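Local coordinates for methylmalonyl-CoA carboxyltransferase 12S subunit (PDB 1ON3), which catalyses transfer of the carboxyl group of methylmalonyl-CoA to the biotin of the 1.3S subunit, and forms the hexameric core of the transcarboxylase complex, at residues L306-A310 / K349-F353; D343-S347 / Q378-I384; A389-Y393 / G519-C523. All coordinates share one frame. Numbering follows the deposited sequence.

Chain order begins with strand 305-308, the outermost strand of the C-terminal crotonase-like sheet within this chain. Interaction 1 closes the loop from 306-310 to helix 344-359, taking in the strand hairpin 316-333. Interaction 2 starts at the N-terminus of that helix, before interaction 1 has closed, and ends at 378-384, so the two cross; 343-347, the capped start of helix 344-359, lies one residue before 349-353. Interaction 3 follows both in series: helix 384-397, entered at the end of interaction 2, meets the C-terminal tail 126 residues later. Helix 344-359 ties the set together, with Ser347 and Ala350 packing on Met391 and Ala351 on Lys390 and Phe521. All three contacts also touch a second subunit.

Interaction 1: residues L306-A310 / K349-F353; sequences LEVKA and KAAEF
Residues 306-308 are extended, Lys309 turns the chain with a left-handed backbone (phi 51°, psi 45°), and 349-353 is a helical turn. CA atoms pair as Lys309-Lys349 at 7.5 Å and Val308-Phe353 at 8.3 Å. Apolar packing is small: Val308 CG2 lies 3.9 Å from Phe353 CE1, with Phe353 at chi1 t; Lys309 CB lies 3.8 Å from Lys349 CE. This is a helix packed against the outermost strand of the C-terminal crotonase-like sheet, 305-308, which pairs antiparallel with 316-323, whose Phe320 meets the Phe353 ring. Two lysines extend in opposite senses across the gap. Lys349, t at all four chi angles, donates from NZ to Lys309 O (2.9 Å); Tyr312 O, Leu316 O and water 1 (2.8 Å from NZ) also surround this NZ, more acceptors than it has protons, so they must share. Lys309, chi1 m and then t throughout, forms a salt bridge from NZ to Glu352 OE1 (3.0 Å), an atom that also accepts from His235. Water 1 lies 2.7 Å from Val308 O and 2.9 Å from Glu307 OE2; water 2 accepts from Lys309 NZ (2.7 Å) and donates to Glu352 OE2 (2.8 Å).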
loop_
_atom_site.group_PDB
_atom_site.type_symbol
_atom_site.label_atom_id
_atom_site.label_comp_id
_atom_site.label_asym_id
_atom_site.label_seq_id
_atom_site.Cartn_x
_atom_site.Cartn_y
_atom_site.Cartn_z
ATOM N N LEU E 306 -25.593 28.320 5.499
ATOM C CA LEU E 306 -26.477 27.850 4.441
ATOM C C LEU E 306 -27.161 26.620 5.014
ATOM O O LEU E 306 -26.526 25.580 5.175
ATOM C CB LEU E 306 -25.667 27.470 3.196
ATOM C CG LEU E 306 -26.497 26.789 2.102
ATOM C CD1 LEU E 306 -27.513 27.777 1.543
ATOM C CD2 LEU E 306 -25.581 26.269 1.006
ATOM N N GLU E 307 -28.443 26.739 5.346
ATOM C CA GLU E 307 -29.154 25.615 5.936
ATOM C C GLU E 307 -29.524 24.560 4.891
ATOM O O GLU E 307 -30.021 24.898 3.820
ATOM C CB GLU E 307 -30.417 26.116 6.654
ATOM C CG GLU E 307 -30.837 25.225 7.805
ATOM C CD GLU E 307 -32.054 25.730 8.569
ATOM O OE1 GLU E 307 -32.328 26.957 8.562
ATOM O OE2 GLU E 307 -32.733 24.888 9.198
ATOM N N VAL E 308 -29.256 23.295 5.217
ATOM C CA VAL E 308 -29.566 22.164 4.353
ATOM C C VAL E 308 -30.878 21.540 4.864
ATOM O O VAL E 308 -31.057 21.377 6.075
ATOM C CB VAL E 308 -28.421 21.121 4.396
ATOM C CG1 VAL E 308 -28.768 19.894 3.524
ATOM C CG2 VAL E 308 -27.124 21.778 3.899
ATOM N N LYS E 309 -31.782 21.204 3.941
ATOM C CA LYS E 309 -33.092 20.634 4.292
ATOM C C LYS E 309 -33.782 21.510 5.348
ATOM O O LYS E 309 -34.351 21.009 6.322
ATOM C CB LYS E 309 -32.941 19.190 4.800
ATOM C CG LYS E 309 -32.842 18.198 3.638
ATOM C CD LYS E 309 -32.666 16.739 4.032
ATOM C CE LYS E 309 -32.717 15.880 2.749
ATOM N NZ LYS E 309 -32.476 14.428 2.958
ATOM N N ALA E 310 -33.735 22.822 5.127
ATOM C CA ALA E 310 -34.327 23.786 6.062
ATOM C C ALA E 310 -35.808 23.588 6.344
ATOM O O ALA E 310 -36.279 23.945 7.424
ATOM C CB ALA E 310 -34.102 25.201 5.564
ATOM N N LYS E 349 -32.056 13.008 8.310
ATOM C CA LYS E 349 -31.526 14.336 7.972
ATOM C C LYS E 349 -30.122 14.518 8.535
ATOM O O LYS E 349 -29.205 14.968 7.843
ATOM C CB LYS E 349 -32.446 15.426 8.535
ATOM C CG LYS E 349 -31.984 16.857 8.271
ATOM C CD LYS E 349 -32.990 17.859 8.833
ATOM C CE LYS E 349 -32.589 19.306 8.589
ATOM N NZ LYS E 349 -33.670 20.276 9.006
ATOM N N ALA E 350 -29.952 14.151 9.797
ATOM C CA ALA E 350 -28.654 14.285 10.449
ATOM C C ALA E 350 -27.608 13.330 9.883
ATOM O O ALA E 350 -26.500 13.743 9.521
ATOM C CB ALA E 350 -28.807 14.062 11.964
ATOM N N ALA E 351 -27.964 12.055 9.800
ATOM C CA ALA E 351 -27.042 11.025 9.315
ATOM C C ALA E 351 -26.499 11.290 7.914
ATOM O O ALA E 351 -25.301 11.134 7.675
ATOM C CB ALA E 351 -27.724 9.644 9.366
ATOM N N GLU E 352 -27.377 11.687 6.993
ATOM C CA GLU E 352 -26.955 11.959 5.618
ATOM C C GLU E 352 -25.940 13.106 5.616
ATOM O O GLU E 352 -24.902 13.021 4.959
ATOM C CB GLU E 352 -28.151 12.346 4.733
ATOM C CG GLU E 352 -27.764 12.561 3.235
ATOM C CD GLU E 352 -28.894 13.168 2.400
ATOM O OE1 GLU E 352 -29.512 14.162 2.843
ATOM O OE2 GLU E 352 -29.160 12.658 1.295
ATOM N N PHE E 353 -26.243 14.168 6.360
ATOM C CA PHE E 353 -25.361 15.334 6.432
ATOM C C PHE E 353 -24.011 14.933 7.018
ATOM O O PHE E 353 -22.962 15.311 6.495
ATOM C CB PHE E 353 -26.006 16.427 7.294
ATOM C CG PHE E 353 -25.273 17.747 7.275
ATOM C CD1 PHE E 353 -25.235 18.524 6.117
ATOM C CD2 PHE E 353 -24.658 18.239 8.432
ATOM C CE1 PHE E 353 -24.602 19.782 6.110
ATOM C CE2 PHE E 353 -24.020 19.498 8.432
ATOM C CZ PHE E 353 -23.997 20.266 7.271
HETATM O O HOH W 1 -31.788 22.253 8.575
HETATM O O HOH W 2 -31.876 12.970 0.751
#

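Interaction 2: residues D343-S347 / Q378-I384; sequences DINAS and QQEYGGI
Two helix ends meet here, the capped N-terminus of helix 344-359 and the Schellman motif that closes helix 377-381, in the C-terminal crotonase-like half of the subunit. The closest CA pair is Ile344-Ile384, 5.2 Å. Asp343 is the N-cap: extended (phi -142°, psi -176°) and with chi1 p, it takes the Ala346 N proton on OD1 at 2.9 Å. The same OD1 accepts from Asn315, and Asp343 CB lies 3.4 Å from Gln379 OE1. Ile344 opens the helix, and its N, not used by the helix itself, donates to Gln379 OE1 (3.0 Å, 152°); Gln379 reaches it with chi1 and chi2 both m. The Ile344 side chain (m, t) lies over the turn, CD1 3.5 Å from Gly382 C and CG1 4.0 Å from Ile384 CD1. A CB on Gly382 would clash with that CD1. Gly383 has phi 83° and psi 44°, which call for glycine; it ends one helix and N-caps the next, 384-397, while Gly383 N bonds Glu380 O and Ile384 N bonds Gln379 O, both at 3.0 Å. Glu380, whose CA-to-CB bond points away from 343-347, accepts through its carboxylate from the backbone N of Ile202 and Thr203 of the second subunit, residues that line a methylmalonic acid pocket. Asn345 N donates to water 3 (3.1 Å), which also accepts from Gln379 NE2 (3.1 Å) and donates to Asp343 OD2 (2.7 Å). Ser347 returns to the cap, its OG donating to Asp343 O at 2.8 Å and lying 4.2 Å from Ile384 CD1.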
loop_
_atom_site.group_PDB
_atom_site.type_symbol
_atom_site.label_atom_id
_atom_site.label_comp_id
_atom_site.label_asym_id
_atom_site.label_seq_id
_atom_site.Cartn_x
_atom_site.Cartn_y
_atom_site.Cartn_z
ATOM N N ASP E 343 -36.355 12.365 15.930
ATOM C CA ASP E 343 -37.368 11.422 15.466
ATOM C C ASP E 343 -36.829 10.712 14.221
ATOM O O ASP E 343 -35.672 10.905 13.850
ATOM C CB ASP E 343 -38.709 12.139 15.178
ATOM C CG ASP E 343 -38.659 13.095 13.981
ATOM O OD1 ASP E 343 -37.569 13.562 13.591
ATOM O OD2 ASP E 343 -39.744 13.404 13.436
ATOM N N ILE E 344 -37.646 9.872 13.603
ATOM C CA ILE E 344 -37.210 9.153 12.406
ATOM C C ILE E 344 -36.677 10.086 11.315
ATOM O O ILE E 344 -35.573 9.886 10.799
ATOM C CB ILE E 344 -38.384 8.319 11.815
ATOM C CG1 ILE E 344 -38.733 7.180 12.770
ATOM C CG2 ILE E 344 -38.011 7.774 10.439
ATOM C CD1 ILE E 344 -40.056 6.441 12.430
ATOM N N ASN E 345 -37.459 11.097 10.955
ATOM C CA ASN E 345 -37.043 12.012 9.897
ATOM C C ASN E 345 -35.785 12.818 10.216
ATOM O O ASN E 345 -34.931 12.985 9.344
ATOM C CB ASN E 345 -38.193 12.946 9.510
ATOM C CG ASN E 345 -39.348 12.199 8.844
ATOM O OD1 ASN E 345 -39.259 10.994 8.595
ATOM N ND2 ASN E 345 -40.428 12.910 8.554
ATOM N N ALA E 346 -35.664 13.311 11.448
ATOM C CA ALA E 346 -34.477 14.079 11.825
ATOM C C ALA E 346 -33.240 13.173 11.843
ATOM O O ALA E 346 -32.140 13.613 11.524
ATOM C CB ALA E 346 -34.680 14.734 13.186
ATOM N N SER E 347 -33.414 11.908 12.212
ATOM C CA SER E 347 -32.279 10.969 12.228
ATOM C C SER E 347 -31.688 10.821 10.819
ATOM O O SER E 347 -30.457 10.796 10.651
ATOM C CB SER E 347 -32.733 9.593 12.741
ATOM O OG SER E 347 -33.133 9.673 14.104
ATOM N N GLN E 378 -46.392 5.365 16.227
ATOM C CA GLN E 378 -45.903 5.443 14.852
ATOM C C GLN E 378 -44.386 5.609 14.737
ATOM O O GLN E 378 -43.793 5.215 13.734
ATOM C CB GLN E 378 -46.610 6.564 14.082
ATOM C CG GLN E 378 -48.080 6.267 13.715
ATOM C CD GLN E 378 -48.303 4.847 13.189
ATOM O OE1 GLN E 378 -47.550 4.354 12.344
ATOM N NE2 GLN E 378 -49.352 4.190 13.684
ATOM N N GLN E 379 -43.755 6.192 15.748
ATOM C CA GLN E 379 -42.304 6.346 15.716
ATOM C C GLN E 379 -41.682 4.954 15.850
ATOM O O GLN E 379 -40.692 4.626 15.185
ATOM C CB GLN E 379 -41.840 7.255 16.852
ATOM C CG GLN E 379 -41.992 8.764 16.537
ATOM C CD GLN E 379 -41.113 9.196 15.361
ATOM O OE1 GLN E 379 -39.907 8.970 15.370
ATOM N NE2 GLN E 379 -41.716 9.816 14.358
ATOM N N GLU E 380 -42.282 4.127 16.698
ATOM C CA GLU E 380 -41.797 2.763 16.905
ATOM C C GLU E 380 -42.104 1.937 15.665
ATOM O O GLU E 380 -41.233 1.236 15.141
ATOM C CB GLU E 380 -42.482 2.110 18.111
ATOM C CG GLU E 380 -42.306 2.841 19.423
ATOM C CD GLU E 380 -40.851 2.960 19.853
ATOM O OE1 GLU E 380 -40.074 1.994 19.646
ATOM O OE2 GLU E 380 -40.495 4.022 20.412
ATOM N N TYR E 381 -43.352 2.019 15.210
ATOM C CA TYR E 381 -43.800 1.289 14.032
ATOM C C TYR E 381 -43.091 1.733 12.765
ATOM O O TYR E 381 -43.033 0.982 11.784
ATOM C CB TYR E 381 -45.308 1.462 13.842
ATOM C CG TYR E 381 -46.147 0.585 14.752
ATOM C CD1 TYR E 381 -45.551 -0.237 15.711
ATOM C CD2 TYR E 381 -47.533 0.553 14.627
ATOM C CE1 TYR E 381 -46.317 -1.076 16.524
ATOM C CE2 TYR E 381 -48.313 -0.282 15.440
ATOM C CZ TYR E 381 -47.697 -1.092 16.382
ATOM O OH TYR E 381 -48.462 -1.916 17.184
ATOM N N GLY E 382 -42.575 2.959 12.783
ATOM C CA GLY E 382 -41.878 3.480 11.624
ATOM C C GLY E 382 -40.406 3.100 11.621
ATOM O O GLY E 382 -39.678 3.452 10.688
ATOM N N GLY E 383 -39.972 2.388 12.658
ATOM C CA GLY E 383 -38.585 1.957 12.756
ATOM C C GLY E 383 -37.603 2.975 13.319
ATOM O O GLY E 383 -36.508 3.143 12.784
ATOM N N ILE E 384 -37.970 3.668 14.392
ATOM C CA ILE E 384 -37.041 4.625 14.981
ATOM C C ILE E 384 -35.755 3.910 15.415
ATOM O O ILE E 384 -34.680 4.511 15.457
ATOM C CB ILE E 384 -37.671 5.358 16.199
ATOM C CG1 ILE E 384 -36.653 6.334 16.802
ATOM C CG2 ILE E 384 -38.147 4.340 17.246
ATOM C CD1 ILE E 384 -36.139 7.379 15.817
HETATM O O HOH W 3 -40.442 11.296 11.899
#

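Interaction 3: residues A389-Y393 / G519-C523; sequences AKMLY and GNFPC
Tyr393 (chi1 t) holds the centre, its ring face met by the edge of Phe521 in an offset edge-to-face pair, centroids 5.3 Å apart and planes at 82°. Phe521 CA adds a CH-pi contact, 4.0 Å from the Tyr393 ring centroid and 9° off its normal. Pro522 CD lies 3.7 Å from Tyr393 CG, and Pro522 CG 4.0 Å from Ala389 CB. Residues 389-393 are helical and the tail 519-523 irregular; nearest CA pairs are Lys390-Pro522 (5.6 Å) and Tyr393-Phe521 (6.7 Å). At the ring edge, Gly519 CA sits 2.9 Å from Tyr393 OH, leaving no room for a CB. Lys390, chi1 m then extended, carries NZ to the C-terminal carboxylate, Cys523 O, at 2.7 Å; water 4 accepts from NZ (3.0 Å) and lies 2.9 Å from Pro522 O. Asp348 makes a salt bridge to Lys390 NZ, and Arg386 one to Cys523 OXT. Asn520 ND2 donates to Asp190 of the second subunit. The tail lies along helix 384-397, beside helix 344-359.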
loop_
_atom_site.group_PDB
_atom_site.type_symbol
_atom_site.label_atom_id
_atom_site.label_comp_id
_atom_site.label_asym_id
_atom_site.label_seq_id
_atom_site.Cartn_x
_atom_site.Cartn_y
_atom_site.Cartn_z
ATOM N N ALA E 389 -30.436 4.671 14.637
ATOM C CA ALA E 389 -29.130 4.015 14.592
ATOM C C ALA E 389 -28.215 4.639 13.525
ATOM O O ALA E 389 -26.987 4.534 13.613
ATOM C CB ALA E 389 -29.301 2.526 14.314
ATOM N N LYS E 390 -28.812 5.275 12.519
ATOM C CA LYS E 390 -28.037 5.908 11.461
ATOM C C LYS E 390 -27.168 7.035 12.002
ATOM O O LYS E 390 -26.075 7.256 11.512
ATOM C CB LYS E 390 -28.957 6.464 10.382
ATOM C CG LYS E 390 -29.722 5.385 9.632
ATOM C CD LYS E 390 -30.669 5.974 8.596
ATOM C CE LYS E 390 -31.508 4.849 7.960
ATOM N NZ LYS E 390 -32.466 5.369 6.930
ATOM N N MET E 391 -27.661 7.768 12.996
ATOM C CA MET E 391 -26.859 8.853 13.569
ATOM C C MET E 391 -25.663 8.279 14.326
ATOM O O MET E 391 -24.539 8.766 14.194
ATOM C CB MET E 391 -27.710 9.707 14.514
ATOM C CG MET E 391 -28.732 10.559 13.788
ATOM S SD MET E 391 -29.727 11.561 14.900
ATOM C CE MET E 391 -28.529 12.791 15.456
ATOM N N LEU E 392 -25.910 7.251 15.139
ATOM C CA LEU E 392 -24.829 6.614 15.877
ATOM C C LEU E 392 -23.829 6.042 14.881
ATOM O O LEU E 392 -22.617 6.131 15.074
ATOM C CB LEU E 392 -25.379 5.489 16.750
ATOM C CG LEU E 392 -26.410 5.978 17.766
ATOM C CD1 LEU E 392 -27.175 4.784 18.346
ATOM C CD2 LEU E 392 -25.692 6.786 18.844
ATOM N N TYR E 393 -24.341 5.448 13.808
ATOM C CA TYR E 393 -23.461 4.869 12.813
ATOM C C TYR E 393 -22.609 5.938 12.131
ATOM O O TYR E 393 -21.377 5.825 12.096
ATOM C CB TYR E 393 -24.257 4.118 11.748
ATOM C CG TYR E 393 -23.358 3.352 10.813
ATOM C CD1 TYR E 393 -23.121 1.997 10.998
ATOM C CD2 TYR E 393 -22.690 4.004 9.776
ATOM C CE1 TYR E 393 -22.234 1.296 10.175
ATOM C CE2 TYR E 393 -21.800 3.322 8.956
ATOM C CZ TYR E 393 -21.578 1.970 9.160
ATOM O OH TYR E 393 -20.687 1.308 8.344
ATOM N N GLY E 519 -18.956 -0.580 5.959
ATOM C CA GLY E 519 -19.710 -1.133 7.059
ATOM C C GLY E 519 -21.119 -1.422 6.573
ATOM O O GLY E 519 -21.415 -1.291 5.377
ATOM N N ASN E 520 -21.987 -1.805 7.504
ATOM C CA ASN E 520 -23.383 -2.122 7.200
ATOM C C ASN E 520 -24.234 -0.939 7.697
ATOM O O ASN E 520 -24.820 -1.008 8.769
ATOM C CB ASN E 520 -23.782 -3.427 7.936
ATOM C CG ASN E 520 -25.140 -3.992 7.471
ATOM O OD1 ASN E 520 -25.824 -3.389 6.642
ATOM N ND2 ASN E 520 -25.528 -5.162 8.012
ATOM N N PHE E 521 -24.293 0.142 6.921
ATOM C CA PHE E 521 -25.065 1.331 7.317
ATOM C C PHE E 521 -26.546 0.969 7.452
ATOM O O PHE E 521 -27.118 0.325 6.576
ATOM C CB PHE E 521 -24.869 2.433 6.274
ATOM C CG PHE E 521 -25.531 3.744 6.627
ATOM C CD1 PHE E 521 -26.807 4.037 6.174
ATOM C CD2 PHE E 521 -24.866 4.688 7.394
ATOM C CE1 PHE E 521 -27.412 5.251 6.473
ATOM C CE2 PHE E 521 -25.465 5.910 7.703
ATOM C CZ PHE E 521 -26.740 6.187 7.236
ATOM N N PRO E 522 -27.192 1.385 8.555
ATOM C CA PRO E 522 -28.613 1.043 8.708
ATOM C C PRO E 522 -29.503 1.573 7.594
ATOM O O PRO E 522 -29.270 2.665 7.051
ATOM C CB PRO E 522 -28.970 1.638 10.066
ATOM C CG PRO E 522 -27.687 1.517 10.832
ATOM C CD PRO E 522 -26.649 1.956 9.799
ATOM N N CYS E 523 -30.522 0.783 7.247
ATOM C CA CYS E 523 -31.450 1.169 6.196
ATOM C C CYS E 523 -32.778 1.645 6.784
ATOM O O CYS E 523 -33.157 2.803 6.493
ATOM C CB CYS E 523 -31.698 -0.009 5.237
ATOM S SG CYS E 523 -30.277 -0.408 4.177
ATOM O OXT CYS E 523 -33.422 0.843 7.507
HETATM O O HOH W 4 -30.457 4.240 4.976
#